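Local coordinates for tRNA(Phe) 7-((3-amino-3-carboxypropyl)-4-demethylwyosine(37)-N(4))-methyltransferase 1 (Pyrococcus horikoshii, PDB 2IT2), which probably transfers a methyl group from S-adenosyl-L-methionine to N-4 of a demethylated wyosine intermediate in tRNA(Phe), a step in making wyosine derivatives, at residues Phe49-Cys54 and Lys142-Ile147; Gly56-Met61 and Glu175-Gln180; Lys113-Ala118 and Ser133-Ile138; Val122-Ser127 and Ser193-Leu198; Glu151-Leu156 and Asn171-Ile176. One frame throughout, in Å; residues are numbered along the deposited sequence.

Contact 1: residues Phe49-Cys54 and Lys142-Ile147; sequences FTTSSC and KLIVEI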
# COMPACT_ATOMS: atom_id res chain seq x y z
N PHE B 49 -5.74 19.25 -9.26
CA PHE B 49 -6.54 18.67 -10.34
C PHE B 49 -6.52 17.17 -10.14
O PHE B 49 -5.63 16.65 -9.47
CB PHE B 49 -6.04 19.05 -11.75
CG PHE B 49 -4.64 18.60 -12.07
CD1 PHE B 49 -4.39 17.29 -12.50
CD2 PHE B 49 -3.56 19.49 -11.98
CE1 PHE B 49 -3.10 16.88 -12.84
CE2 PHE B 49 -2.26 19.08 -12.32
CZ PHE B 49 -2.03 17.77 -12.75
N THR B 50 -7.50 16.45 -10.68
CA THR B 50 -7.53 15.01 -10.51
C THR B 50 -7.20 14.25 -11.78
O THR B 50 -7.45 14.73 -12.89
CB THR B 50 -8.90 14.51 -9.99
OG1 THR B 50 -9.91 14.77 -10.98
CG2 THR B 50 -9.28 15.20 -8.69
N THR B 51 -6.61 13.08 -11.61
CA THR B 51 -6.28 12.21 -12.74
C THR B 51 -6.96 10.89 -12.39
O THR B 51 -7.67 10.82 -11.40
CB THR B 51 -4.73 12.05 -12.90
OG1 THR B 51 -4.18 11.44 -11.73
CG2 THR B 51 -4.06 13.41 -13.11
N SER B 52 -6.78 9.85 -13.20
CA SER B 52 -7.44 8.56 -12.94
C SER B 52 -7.60 8.17 -11.45
O SER B 52 -6.61 8.10 -10.73
CB SER B 52 -6.70 7.45 -13.68
OG SER B 52 -5.33 7.44 -13.35
N SER B 53 -8.84 7.90 -11.02
CA SER B 53 -9.14 7.51 -9.63
C SER B 53 -10.26 6.44 -9.53
O SER B 53 -10.90 6.13 -10.53
CB SER B 53 -9.54 8.74 -8.82
OG SER B 53 -8.54 9.76 -8.89
N CYS B 54 -10.48 5.90 -8.33
CA CYS B 54 -11.52 4.88 -8.09
C CYS B 54 -12.04 4.92 -6.64
O CYS B 54 -11.32 5.34 -5.74
CB CYS B 54 -10.97 3.49 -8.44
SG CYS B 54 -9.44 3.04 -7.60
N LYS B 142 4.34 17.10 -13.81
CA LYS B 142 3.45 17.26 -12.67
C LYS B 142 3.94 16.56 -11.41
O LYS B 142 4.90 15.79 -11.44
CB LYS B 142 2.04 16.74 -13.04
CG LYS B 142 2.01 15.31 -13.58
CD LYS B 142 0.66 14.97 -14.22
CE LYS B 142 0.70 13.60 -14.88
NZ LYS B 142 -0.53 13.33 -15.68
N LEU B 143 3.30 16.89 -10.30
CA LEU B 143 3.58 16.27 -9.00
C LEU B 143 2.27 15.60 -8.62
O LEU B 143 1.25 16.27 -8.48
CB LEU B 143 3.93 17.33 -7.95
CG LEU B 143 4.29 16.82 -6.55
CD1 LEU B 143 4.96 17.96 -5.80
CD2 LEU B 143 3.08 16.34 -5.77
N ILE B 144 2.30 14.28 -8.45
CA ILE B 144 1.09 13.54 -8.10
C ILE B 144 1.09 13.09 -6.65
O ILE B 144 2.08 12.55 -6.15
CB ILE B 144 0.90 12.27 -9.00
CG1 ILE B 144 0.76 12.67 -10.47
CG2 ILE B 144 -0.32 11.45 -8.54
CD1 ILE B 144 -0.42 13.55 -10.78
N VAL B 145 -0.03 13.38 -6.00
CA VAL B 145 -0.29 12.97 -4.63
C VAL B 145 -1.24 11.77 -4.77
O VAL B 145 -2.17 11.80 -5.58
CB VAL B 145 -1.02 14.07 -3.84
CG1 VAL B 145 -1.63 13.49 -2.58
CG2 VAL B 145 -0.05 15.19 -3.49
N GLU B 146 -0.98 10.71 -4.02
CA GLU B 146 -1.85 9.52 -4.03
C GLU B 146 -2.52 9.45 -2.68
O GLU B 146 -1.85 9.59 -1.65
CB GLU B 146 -1.03 8.24 -4.26
CG GLU B 146 -1.86 6.96 -4.31
CD GLU B 146 -1.02 5.78 -4.74
OE1 GLU B 146 -0.15 5.35 -3.95
OE2 GLU B 146 -1.22 5.28 -5.87
N ILE B 147 -3.84 9.25 -2.68
CA ILE B 147 -4.64 9.14 -1.46
C ILE B 147 -5.17 7.70 -1.42
O ILE B 147 -5.79 7.23 -2.37
CB ILE B 147 -5.82 10.14 -1.51
CG1 ILE B 147 -5.26 11.57 -1.55
CG2 ILE B 147 -6.75 9.93 -0.31
CD1 ILE B 147 -6.32 12.63 -1.70

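Contact 2: residues Gly56-Met61 and Glu175-Gln180; sequences GRISVM and EIANDQ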
# COMPACT_ATOMS: atom_id res chain seq x y z
N GLY B 56 -13.05 2.29 -4.50
CA GLY B 56 -12.99 1.08 -3.70
C GLY B 56 -13.59 -0.10 -4.44
O GLY B 56 -14.51 0.08 -5.23
N ARG B 57 -13.10 -1.31 -4.19
CA ARG B 57 -13.67 -2.44 -4.91
C ARG B 57 -13.61 -3.78 -4.20
O ARG B 57 -12.69 -4.06 -3.44
CB ARG B 57 -12.98 -2.58 -6.27
CG ARG B 57 -11.55 -3.08 -6.19
CD ARG B 57 -11.05 -3.48 -7.58
NE ARG B 57 -9.75 -4.15 -7.55
CZ ARG B 57 -8.62 -3.58 -7.15
NH1 ARG B 57 -8.60 -2.32 -6.74
NH2 ARG B 57 -7.49 -4.28 -7.16
N ILE B 58 -14.63 -4.58 -4.46
CA ILE B 58 -14.71 -5.94 -3.93
C ILE B 58 -14.64 -6.76 -5.21
O ILE B 58 -15.29 -6.43 -6.20
CB ILE B 58 -16.03 -6.23 -3.18
CG1 ILE B 58 -16.11 -5.36 -1.93
CG2 ILE B 58 -16.11 -7.73 -2.81
CD1 ILE B 58 -17.46 -5.36 -1.25
N SER B 59 -13.85 -7.82 -5.20
CA SER B 59 -13.72 -8.61 -6.40
C SER B 59 -13.57 -10.09 -6.14
O SER B 59 -13.11 -10.50 -5.08
CB SER B 59 -12.49 -8.14 -7.18
OG SER B 59 -12.41 -6.73 -7.27
N VAL B 60 -14.01 -10.88 -7.10
CA VAL B 60 -13.83 -12.32 -7.05
C VAL B 60 -13.08 -12.51 -8.35
O VAL B 60 -13.63 -12.28 -9.44
CB VAL B 60 -15.14 -13.10 -7.10
CG1 VAL B 60 -14.83 -14.56 -7.35
CG2 VAL B 60 -15.88 -12.95 -5.78
N MSE B 61 -11.82 -12.88 -8.26
CA MSE B 61 -11.01 -13.04 -9.46
C MSE B 61 -10.05 -14.21 -9.39
O MSE B 61 -9.68 -14.67 -8.30
CB MSE B 61 -10.25 -11.74 -9.73
CG MSE B 61 -9.40 -11.23 -8.58
SE MSE B 61 -7.67 -12.06 -8.50
CE MSE B 61 -6.60 -10.75 -9.43
N GLU B 175 -19.51 -10.22 5.11
CA GLU B 175 -19.85 -9.28 6.18
C GLU B 175 -18.70 -8.30 6.40
O GLU B 175 -18.90 -7.09 6.43
CB GLU B 175 -20.12 -10.05 7.46
CG GLU B 175 -20.62 -9.25 8.64
CD GLU B 175 -20.64 -10.10 9.90
OE1 GLU B 175 -20.97 -11.30 9.81
OE2 GLU B 175 -20.34 -9.56 10.98
N ILE B 176 -17.49 -8.83 6.58
CA ILE B 176 -16.33 -7.98 6.81
C ILE B 176 -16.07 -7.12 5.58
O ILE B 176 -15.77 -5.93 5.70
CB ILE B 176 -15.08 -8.84 7.13
CG1 ILE B 176 -15.31 -9.60 8.44
CG2 ILE B 176 -13.82 -7.97 7.22
CD1 ILE B 176 -15.40 -8.71 9.67
N ALA B 177 -16.18 -7.72 4.40
CA ALA B 177 -15.94 -6.98 3.17
C ALA B 177 -16.87 -5.78 3.07
O ALA B 177 -16.44 -4.69 2.70
CB ALA B 177 -16.15 -7.87 1.96
N ASN B 178 -18.14 -5.99 3.40
CA ASN B 178 -19.12 -4.91 3.35
C ASN B 178 -18.83 -3.86 4.42
O ASN B 178 -19.12 -2.69 4.21
CB ASN B 178 -20.55 -5.44 3.49
CG ASN B 178 -21.04 -6.14 2.22
OD1 ASN B 178 -20.57 -5.86 1.12
ND2 ASN B 178 -22.02 -7.03 2.37
N ASP B 179 -18.27 -4.27 5.55
CA ASP B 179 -17.91 -3.32 6.61
C ASP B 179 -16.78 -2.44 6.12
O ASP B 179 -16.79 -1.24 6.34
CB ASP B 179 -17.45 -4.05 7.87
CG ASP B 179 -18.57 -4.76 8.57
OD1 ASP B 179 -19.73 -4.35 8.39
OD2 ASP B 179 -18.28 -5.73 9.30
N GLN B 180 -15.81 -3.04 5.44
CA GLN B 180 -14.69 -2.28 4.92
C GLN B 180 -15.17 -1.31 3.84
O GLN B 180 -14.77 -0.15 3.83
CB GLN B 180 -13.61 -3.23 4.37
CG GLN B 180 -12.94 -4.09 5.44
CD GLN B 180 -11.94 -5.08 4.88
OE1 GLN B 180 -12.20 -5.74 3.87
NE2 GLN B 180 -10.79 -5.20 5.53

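Contact 3: residues Lys113-Ala118 and Ser133-Ile138; sequences KTLEDA and SNIKSI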
# COMPACT_ATOMS: atom_id res chain seq x y z
N LYS B 113 0.05 22.09 -7.54
CA LYS B 113 0.86 23.15 -8.12
C LYS B 113 2.26 23.34 -7.51
O LYS B 113 3.20 23.69 -8.22
CB LYS B 113 0.08 24.46 -8.08
CG LYS B 113 0.79 25.61 -8.76
CD LYS B 113 -0.08 26.84 -8.78
CE LYS B 113 0.61 27.97 -9.52
NZ LYS B 113 -0.26 29.18 -9.62
N THR B 114 2.38 23.11 -6.20
CA THR B 114 3.67 23.27 -5.52
C THR B 114 3.88 22.15 -4.52
O THR B 114 2.95 21.43 -4.18
CB THR B 114 3.75 24.61 -4.75
OG1 THR B 114 2.87 24.56 -3.62
CG2 THR B 114 3.35 25.75 -5.65
N LEU B 115 5.12 22.01 -4.04
CA LEU B 115 5.41 20.97 -3.07
C LEU B 115 4.64 21.25 -1.79
O LEU B 115 4.16 20.33 -1.13
CB LEU B 115 6.91 20.92 -2.79
CG LEU B 115 7.34 19.85 -1.78
CD1 LEU B 115 6.93 18.45 -2.24
CD2 LEU B 115 8.85 19.96 -1.58
N GLU B 116 4.51 22.52 -1.44
CA GLU B 116 3.76 22.87 -0.24
C GLU B 116 2.29 22.47 -0.36
O GLU B 116 1.70 22.01 0.62
CB GLU B 116 3.86 24.36 0.03
CG GLU B 116 3.22 24.77 1.34
CD GLU B 116 3.35 26.25 1.58
OE1 GLU B 116 4.50 26.74 1.56
OE2 GLU B 116 2.32 26.93 1.79
N ASP B 117 1.69 22.68 -1.53
CA ASP B 117 0.29 22.33 -1.74
C ASP B 117 0.13 20.83 -1.60
O ASP B 117 -0.83 20.36 -1.00
CB ASP B 117 -0.21 22.77 -3.12
CG ASP B 117 -0.26 24.27 -3.28
OD1 ASP B 117 -0.69 24.95 -2.32
OD2 ASP B 117 0.13 24.78 -4.35
N ALA B 118 1.08 20.08 -2.15
CA ALA B 118 1.01 18.62 -2.06
C ALA B 118 1.06 18.14 -0.62
O ALA B 118 0.26 17.30 -0.21
CB ALA B 118 2.14 18.01 -2.85
N SER B 133 -1.52 7.93 2.31
CA SER B 133 -1.44 9.03 1.37
C SER B 133 -0.02 9.58 1.34
O SER B 133 0.65 9.64 2.39
CB SER B 133 -2.44 10.13 1.75
OG SER B 133 -3.77 9.62 1.71
N ASN B 134 0.45 9.99 0.17
CA ASN B 134 1.82 10.49 0.05
C ASN B 134 2.08 11.13 -1.30
O ASN B 134 1.15 11.33 -2.08
CB ASN B 134 2.78 9.31 0.25
CG ASN B 134 2.39 8.09 -0.56
OD1 ASN B 134 2.23 8.16 -1.78
ND2 ASN B 134 2.22 6.96 0.12
N ILE B 135 3.33 11.50 -1.58
CA ILE B 135 3.65 12.06 -2.88
C ILE B 135 4.21 10.90 -3.68
O ILE B 135 5.30 10.41 -3.39
CB ILE B 135 4.69 13.18 -2.76
CG1 ILE B 135 4.05 14.38 -2.04
CG2 ILE B 135 5.22 13.53 -4.15
CD1 ILE B 135 5.02 15.48 -1.66
N LYS B 136 3.44 10.45 -4.66
CA LYS B 136 3.78 9.30 -5.50
C LYS B 136 4.87 9.60 -6.51
O LYS B 136 5.78 8.80 -6.72
CB LYS B 136 2.51 8.83 -6.24
CG LYS B 136 2.69 7.65 -7.22
CD LYS B 136 1.43 7.45 -8.08
CE LYS B 136 1.60 6.28 -9.04
NZ LYS B 136 1.86 5.00 -8.33
N SER B 137 4.79 10.77 -7.13
CA SER B 137 5.77 11.09 -8.15
C SER B 137 5.97 12.58 -8.38
O SER B 137 5.08 13.39 -8.16
CB SER B 137 5.34 10.41 -9.46
OG SER B 137 4.02 10.77 -9.83
N ILE B 138 7.18 12.92 -8.81
CA ILE B 138 7.49 14.30 -9.12
C ILE B 138 8.28 14.27 -10.42
O ILE B 138 9.37 13.73 -10.46
CB ILE B 138 8.36 14.95 -8.05
CG1 ILE B 138 7.68 14.83 -6.68
CG2 ILE B 138 8.56 16.41 -8.40
CD1 ILE B 138 8.47 15.50 -5.57

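Contact 4: residues Val122-Ser127 and Ser193-Leu198; sequences VNLAVS and SKINAL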
# COMPACT_ATOMS: atom_id res chain seq x y z
N VAL B 122 -1.71 15.94 1.52
CA VAL B 122 -1.39 14.65 2.10
C VAL B 122 -1.78 14.64 3.57
O VAL B 122 -2.41 13.71 4.06
CB VAL B 122 0.11 14.34 1.98
CG1 VAL B 122 0.47 13.17 2.89
CG2 VAL B 122 0.43 14.02 0.53
N ASN B 123 -1.42 15.71 4.27
CA ASN B 123 -1.74 15.78 5.68
C ASN B 123 -3.25 15.78 5.95
O ASN B 123 -3.71 15.18 6.92
CB ASN B 123 -1.11 17.03 6.29
CG ASN B 123 0.40 16.95 6.35
OD1 ASN B 123 1.07 17.97 6.52
ND2 ASN B 123 0.95 15.74 6.23
N LEU B 124 -4.01 16.46 5.09
CA LEU B 124 -5.47 16.52 5.22
C LEU B 124 -6.06 15.14 4.95
O LEU B 124 -6.95 14.69 5.68
CB LEU B 124 -6.08 17.53 4.23
CG LEU B 124 -7.61 17.54 4.15
CD1 LEU B 124 -8.18 17.99 5.49
CD2 LEU B 124 -8.08 18.47 3.05
N ALA B 125 -5.57 14.46 3.92
CA ALA B 125 -6.09 13.14 3.59
C ALA B 125 -5.85 12.17 4.74
O ALA B 125 -6.75 11.44 5.14
CB ALA B 125 -5.44 12.64 2.31
N VAL B 126 -4.63 12.18 5.28
CA VAL B 126 -4.32 11.29 6.40
C VAL B 126 -5.28 11.53 7.57
O VAL B 126 -5.71 10.59 8.23
CB VAL B 126 -2.87 11.50 6.88
CG1 VAL B 126 -2.64 10.74 8.18
CG2 VAL B 126 -1.90 11.03 5.81
N SER B 127 -5.60 12.80 7.81
CA SER B 127 -6.51 13.17 8.89
C SER B 127 -7.93 12.65 8.66
O SER B 127 -8.70 12.51 9.60
CB SER B 127 -6.55 14.69 9.07
OG SER B 127 -7.40 15.30 8.12
N SER B 193 -16.00 16.75 2.44
CA SER B 193 -16.45 17.83 3.31
C SER B 193 -15.31 18.70 3.85
O SER B 193 -15.53 19.87 4.18
CB SER B 193 -17.25 17.26 4.49
OG SER B 193 -16.39 16.63 5.43
N LYS B 194 -14.10 18.15 3.95
CA LYS B 194 -12.97 18.89 4.50
C LYS B 194 -12.01 19.56 3.52
O LYS B 194 -11.25 20.44 3.92
CB LYS B 194 -12.16 17.99 5.44
CG LYS B 194 -12.96 17.46 6.63
CD LYS B 194 -13.56 18.60 7.43
CE LYS B 194 -14.34 18.10 8.64
NZ LYS B 194 -15.04 19.21 9.35
N ILE B 195 -12.03 19.15 2.26
CA ILE B 195 -11.11 19.74 1.29
C ILE B 195 -11.27 21.26 1.15
O ILE B 195 -10.36 21.93 0.67
CB ILE B 195 -11.26 19.08 -0.12
CG1 ILE B 195 -12.73 19.01 -0.53
CG2 ILE B 195 -10.63 17.70 -0.10
CD1 ILE B 195 -13.39 20.35 -0.71
N ASN B 196 -12.41 21.77 1.58
CA ASN B 196 -12.68 23.21 1.51
C ASN B 196 -11.62 23.98 2.27
O ASN B 196 -11.36 25.15 1.98
CB ASN B 196 -14.06 23.52 2.10
CG ASN B 196 -15.19 22.80 1.39
OD1 ASN B 196 -16.05 23.42 0.76
ND2 ASN B 196 -15.20 21.47 1.49
N ALA B 197 -11.00 23.33 3.25
CA ALA B 197 -9.97 23.95 4.07
C ALA B 197 -8.71 24.28 3.28
O ALA B 197 -7.94 25.16 3.68
CB ALA B 197 -9.62 23.04 5.24
N LEU B 198 -8.50 23.59 2.17
CA LEU B 198 -7.33 23.81 1.33
C LEU B 198 -7.24 25.24 0.83
O LEU B 198 -6.21 25.67 0.31
CB LEU B 198 -7.34 22.84 0.15
CG LEU B 198 -7.30 21.35 0.48
CD1 LEU B 198 -7.42 20.54 -0.80
CD2 LEU B 198 -6.00 21.01 1.20

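Contact 5: residues Glu151-Leu156 and Asn171-Ile176; sequences ERMDVL and NKIVEI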
# COMPACT_ATOMS: atom_id res chain seq x y z
N GLU B 151 -7.20 -0.36 4.82
CA GLU B 151 -8.08 -1.53 4.83
C GLU B 151 -8.02 -2.35 3.55
O GLU B 151 -7.99 -1.82 2.45
CB GLU B 151 -9.53 -1.09 5.07
CG GLU B 151 -9.82 -0.64 6.49
CD GLU B 151 -8.78 0.33 7.02
OE1 GLU B 151 -8.60 1.40 6.40
OE2 GLU B 151 -8.14 0.03 8.05
N ARG B 152 -8.02 -3.67 3.72
CA ARG B 152 -8.00 -4.58 2.58
C ARG B 152 -8.18 -6.01 3.07
O ARG B 152 -8.09 -6.29 4.26
CB ARG B 152 -6.67 -4.48 1.83
CG ARG B 152 -5.47 -4.95 2.63
CD ARG B 152 -4.18 -4.83 1.81
NE ARG B 152 -4.13 -5.79 0.72
CZ ARG B 152 -3.24 -5.76 -0.27
NH1 ARG B 152 -2.31 -4.81 -0.29
NH2 ARG B 152 -3.25 -6.68 -1.22
N MSE B 153 -8.46 -6.90 2.12
CA MSE B 153 -8.65 -8.31 2.43
C MSE B 153 -8.24 -9.13 1.21
O MSE B 153 -8.41 -8.69 0.06
CB MSE B 153 -10.10 -8.62 2.81
CG MSE B 153 -10.34 -10.09 3.21
SE MSE B 153 -11.88 -10.37 4.36
CE MSE B 153 -12.97 -8.98 3.64
N ASP B 154 -7.70 -10.30 1.49
CA ASP B 154 -7.23 -11.24 0.48
C ASP B 154 -7.54 -12.62 1.03
O ASP B 154 -6.82 -13.11 1.90
CB ASP B 154 -5.71 -11.14 0.31
CG ASP B 154 -5.24 -9.72 0.08
OD1 ASP B 154 -5.42 -9.21 -1.04
OD2 ASP B 154 -4.67 -9.11 1.02
N VAL B 155 -8.63 -13.22 0.55
CA VAL B 155 -9.02 -14.56 0.99
C VAL B 155 -9.06 -15.54 -0.18
O VAL B 155 -9.69 -15.29 -1.21
CB VAL B 155 -10.41 -14.54 1.66
CG1 VAL B 155 -10.83 -15.96 1.99
CG2 VAL B 155 -10.36 -13.69 2.93
N LEU B 156 -8.36 -16.65 -0.01
CA LEU B 156 -8.30 -17.69 -1.03
C LEU B 156 -9.61 -18.48 -0.99
O LEU B 156 -9.99 -18.99 0.06
CB LEU B 156 -7.13 -18.63 -0.74
CG LEU B 156 -6.89 -19.78 -1.71
CD1 LEU B 156 -6.49 -19.29 -3.09
CD2 LEU B 156 -5.80 -20.65 -1.11
N ASN B 171 -20.17 -16.23 4.24
CA ASN B 171 -21.03 -15.21 4.85
C ASN B 171 -20.22 -14.26 5.74
O ASN B 171 -20.46 -13.05 5.74
CB ASN B 171 -22.14 -15.85 5.67
CG ASN B 171 -23.01 -14.82 6.34
OD1 ASN B 171 -23.14 -14.82 7.57
ND2 ASN B 171 -23.62 -13.95 5.55
N LYS B 172 -19.28 -14.81 6.50
CA LYS B 172 -18.43 -13.99 7.37
C LYS B 172 -17.51 -13.10 6.53
O LYS B 172 -17.31 -11.93 6.87
CB LYS B 172 -17.59 -14.87 8.30
CG LYS B 172 -18.38 -15.75 9.26
CD LYS B 172 -19.21 -14.91 10.22
CE LYS B 172 -19.97 -15.79 11.19
NZ LYS B 172 -20.83 -14.96 12.08
N ILE B 173 -16.97 -13.62 5.44
CA ILE B 173 -16.09 -12.84 4.57
C ILE B 173 -16.85 -11.67 3.94
O ILE B 173 -16.34 -10.55 3.87
CB ILE B 173 -15.50 -13.73 3.45
CG1 ILE B 173 -14.56 -14.77 4.06
CG2 ILE B 173 -14.79 -12.88 2.39
CD1 ILE B 173 -14.16 -15.88 3.10
N VAL B 174 -18.07 -11.94 3.47
CA VAL B 174 -18.88 -10.89 2.85
C VAL B 174 -19.25 -9.81 3.87
O VAL B 174 -19.28 -8.63 3.53
CB VAL B 174 -20.16 -11.48 2.23
CG1 VAL B 174 -21.18 -10.37 1.92
CG2 VAL B 174 -19.81 -12.21 0.95
N GLU B 175 -19.51 -10.22 5.11
CA GLU B 175 -19.85 -9.28 6.18
C GLU B 175 -18.70 -8.30 6.40
O GLU B 175 -18.90 -7.09 6.43
CB GLU B 175 -20.12 -10.05 7.46
CG GLU B 175 -20.62 -9.25 8.64
CD GLU B 175 -20.64 -10.10 9.90
OE1 GLU B 175 -20.97 -11.30 9.81
OE2 GLU B 175 -20.34 -9.56 10.98
N ILE B 176 -17.49 -8.83 6.58
CA ILE B 176 -16.33 -7.98 6.81
C ILE B 176 -16.07 -7.12 5.58
O ILE B 176 -15.77 -5.93 5.70
CB ILE B 176 -15.08 -8.84 7.13
CG1 ILE B 176 -15.31 -9.60 8.44
CG2 ILE B 176 -13.82 -7.97 7.22
CD1 ILE B 176 -15.40 -8.71 9.67

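Contact 1: residues Phe49-Cys54 and Lys142-Ile147
A sparse, side-chain-only contact, Phe-49 and Thr-51 against Lys-142 and Ile-144, joins two strands of one antiparallel sheet that are not direct neighbours. Strand 98-112 lies between them, as the backbone bonds show: Phe-49 and Thr-51 pair with Gly-111 and His-109, while Leu-143 pairs with Ala-112. The nearest backbone approach fits this separation, the CA atoms of Thr-51 and Ile-144 being 8.8 Å apart. The bridge is made by methyl groups, the Phe-49 ring and the Lys-142 chain. Thr-51 CG2 sits 4.3 Å from Ile-144 CD1 and also lies in the plane of the Phe-49 ring, at its edge. Lys-142 comes to that ring at an edge too, its CD 4.2 Å from Phe-49 CZ, and the two side chains cross at about a right angle. Beyond CG the lysine chain is extended, which carries Lys-142 NZ to 4.4 Å from Thr-51 CG2. On the first strand, Ser-53 OG donates to Thr-51 O at 2.9 Å, tying together the residues either side of the corner at Ser-52. Helix 11-27 meets Phe-49 through Ala-14, Lys-15 and Ala-18, whereas Leu-143 and Val-145 of the second strand pack on helix 115-127.

Contact 2: residues Gly56-Met61 and Glu175-Gln180
Ile-58 alone brings strand 57-61 to helix 175-180, and the delta methyl at its tip does the touching. Ile-58 CD1 lies 3.9 Å from Asn-178 OD1, 4.1 Å from Ala-177 O and 4.3 Å from Ala-177 CB, so one methyl group meets both the apolar and the polar surface of a single helical turn. The small side chain of Ala-177 lets the backbones come close: the CA atoms of Ile-58 and Ala-177 are 7.3 Å apart. Two torsions explain the reach. With CG1 anti to the carbonyl carbon (chi1 -65°) and the chain then extended (chi2 169°), CD1 is held at full length from the strand. Asn-178 is met across its side chain, at about a right angle; that side chain sets out away from the strand, but OD1 comes back within reach of Ile-58. OD1 takes its hydrogen bond from Val-82 N, so the methyl is a van der Waals neighbour of an oxygen already satisfied elsewhere.

In the next shell, Phe-101 on strand 98-112 touches both Ile-58 and Ala-177, and Trp-78 packs on Ile-58 from strand 73-78. Backbone bonds fix the strand on both edges: Ile-58 pairs with Trp-78, while Arg-57 and Ser-59 pair with Arg-104 and Leu-102. The helical turn is regular, with Gln-180 N bonded to Ile-176 O at 2.9 Å. Altogether the geometry is that of an alpha+beta arrangement, in which a long helix lies over one face of an antiparallel sheet and an inward-pointing strand residue meets it.

Contact 3: residues Lys113-Ala118 and Ser133-Ile138
Apolar packing converges on Ile-135 CD1, which lies 3.6 Å from Leu-115 CD1 and 4.0 Å from Ala-118 CB, two residues on the same side of the first turn of helix 115-127. Leu-115 and Ile-135 cross at about a right angle, and the leucine reaches the strand because its CG stands opposite the backbone N (chi1 180°). Ala-118 also meets the shaft of the isoleucine, its CB being 4.2 Å from Ile-135 CG1. All three residues are buried.

Hydrogen bonds, by contrast, order each partner separately. Thr-114 is the N-cap of the helix: its OG1 accepts from Asp-117 N at 3.0 Å, with an N-H...O angle of 157°. Ala-118 N bonds to Thr-114 O at 3.1 Å, closing the first turn. The strand is held by backbone pairing with strand 143-148, where Asn-134 bonds with Glu-146.

Contacts between subunits form a third group. Ile-135 makes backbone hydrogen bonds to the second subunit and packs on Ile-135 of that chain, while Leu-115 touches Leu-2 of the second subunit.

The motif is a helix laid on the sheet strand that follows it in the chain, here at the dimer interface. The strand carries a classic beta bulge, with Lys-136 and Ser-137 both facing Ile-144.

Contact 4: residues Val122-Ser127 and Ser193-Leu198
Leu-124 of helix 115-127 packs on the C-terminal end of helix 167-194 and the short 3-10 segment 196-198 that follows. The leucine divides its two methyls between different partners. CD2 of Leu-124 enters deepest, 3.7 Å from Ile-195 CA and 3.8 Å from Leu-198 CD2, while its CD1 rests 4.0 Å from Lys-194 CB. Against Lys-194 the leucine runs at about a right angle, touching the base of that chain; the lysine bends at chi2 (-56°), which takes its amino end off the leucine. Leu-124 and Leu-198 meet at a slant, with CG of Leu-198 also close to Leu-124 CD2. Ile-195 adds its CG2 branch, 4.1 Å from Leu-124 CD2, and the rest of its side chain turns away from the leucine.

Backbone atoms form part of the receiving surface: CD2 of Leu-124 also lies 3.8 Å from Lys-194 O. That carbonyl accepts a backbone hydrogen bond from Ala-197 N, and Leu-198 N bonds likewise to Ile-195 O, so a tight turn shapes the surface. Across helix 115-127, Val-122 and Ala-125 pack on strand 143-148. Ser-127 OG donates to Leu-124 O at 2.6 Å, tilted 20° from the carbonyl plane.

Contact 5: residues Glu151-Leu156 and Asn171-Ile176
Val-155 and Ile-173 form the tightest join between strand 153-156 and helix 171-176, meeting tip to tip with Val-155 CG1 3.5 Å from Ile-173 CD1. The two segments run nearly antiparallel, at 166°, with axes 10.7 Å apart, so side chains two apart on the strand face successive turns of the helix. Met-153, present as selenomethionine, fills the second position. Its CG is anti to the backbone N (chi1 -177°) and the chain bends only at its end, where chi3 is 33°. This turns Met-153 CE against the helix, 3.7 Å from Ile-173 O and 3.8 Å from Ile-176 CG2, with Met-153 and Ile-176 crossing at about a right angle. The selenium is a looser neighbour, Met-153 SE being 4.3 Å from Ile-173 CG2. All four residues are buried, and Phe-101 and Val-103 of strand 98-112 touch Ile-173 and Met-153 respectively.

The helix has a looser, solvent side, where Glu-175 is exposed and Lys-172 forms a long, weak ion pair with Glu-168. Arg-152 and the buried Asp-154 also stand well off the helix, but face the second subunit. Their salt bridge is long, 3.3 Å from Arg-152 NH2 to Asp-154 OD1, and the carboxylate has further partners: Arg-104 by a salt bridge, and Asp-154 N of the second subunit by a hydrogen bond.

The chemistry is thus divided. Van der Waals contact of methyl groups joins helix to strand, while the Arg-152 and Asp-154 charges meet another strand and the dimer partner; the gathered arginines probably stabilise Asp-154 as a carboxylate.

Overall arrangement
The five contacts fall into two groups; four involve one antiparallel sheet, and contact 4 joins helices. Contacts 1, 3 and 4 lie 10 to 14 Å apart between centres, with contact 3 next to contact 1 through paired strands 134-138 and 143-148, and contacts 3 and 4 sharing helix 115-127. Contacts 2 and 5, about 6 Å apart between centres, share Glu-175 and Ile-176. Contacts of one group lie about 23 to 33 Å, centre to centre, from those of the other. Strand 48-63 (contacts 1 and 2) and helix 167-194 (contacts 2, 4 and 5) span that gap. Along the chain, contact 3 closes before contact 5 opens, whereas contacts 1 and 2 interlock. Distant sequence regions thereby form one elongated body, touching its dimer partner from both groups.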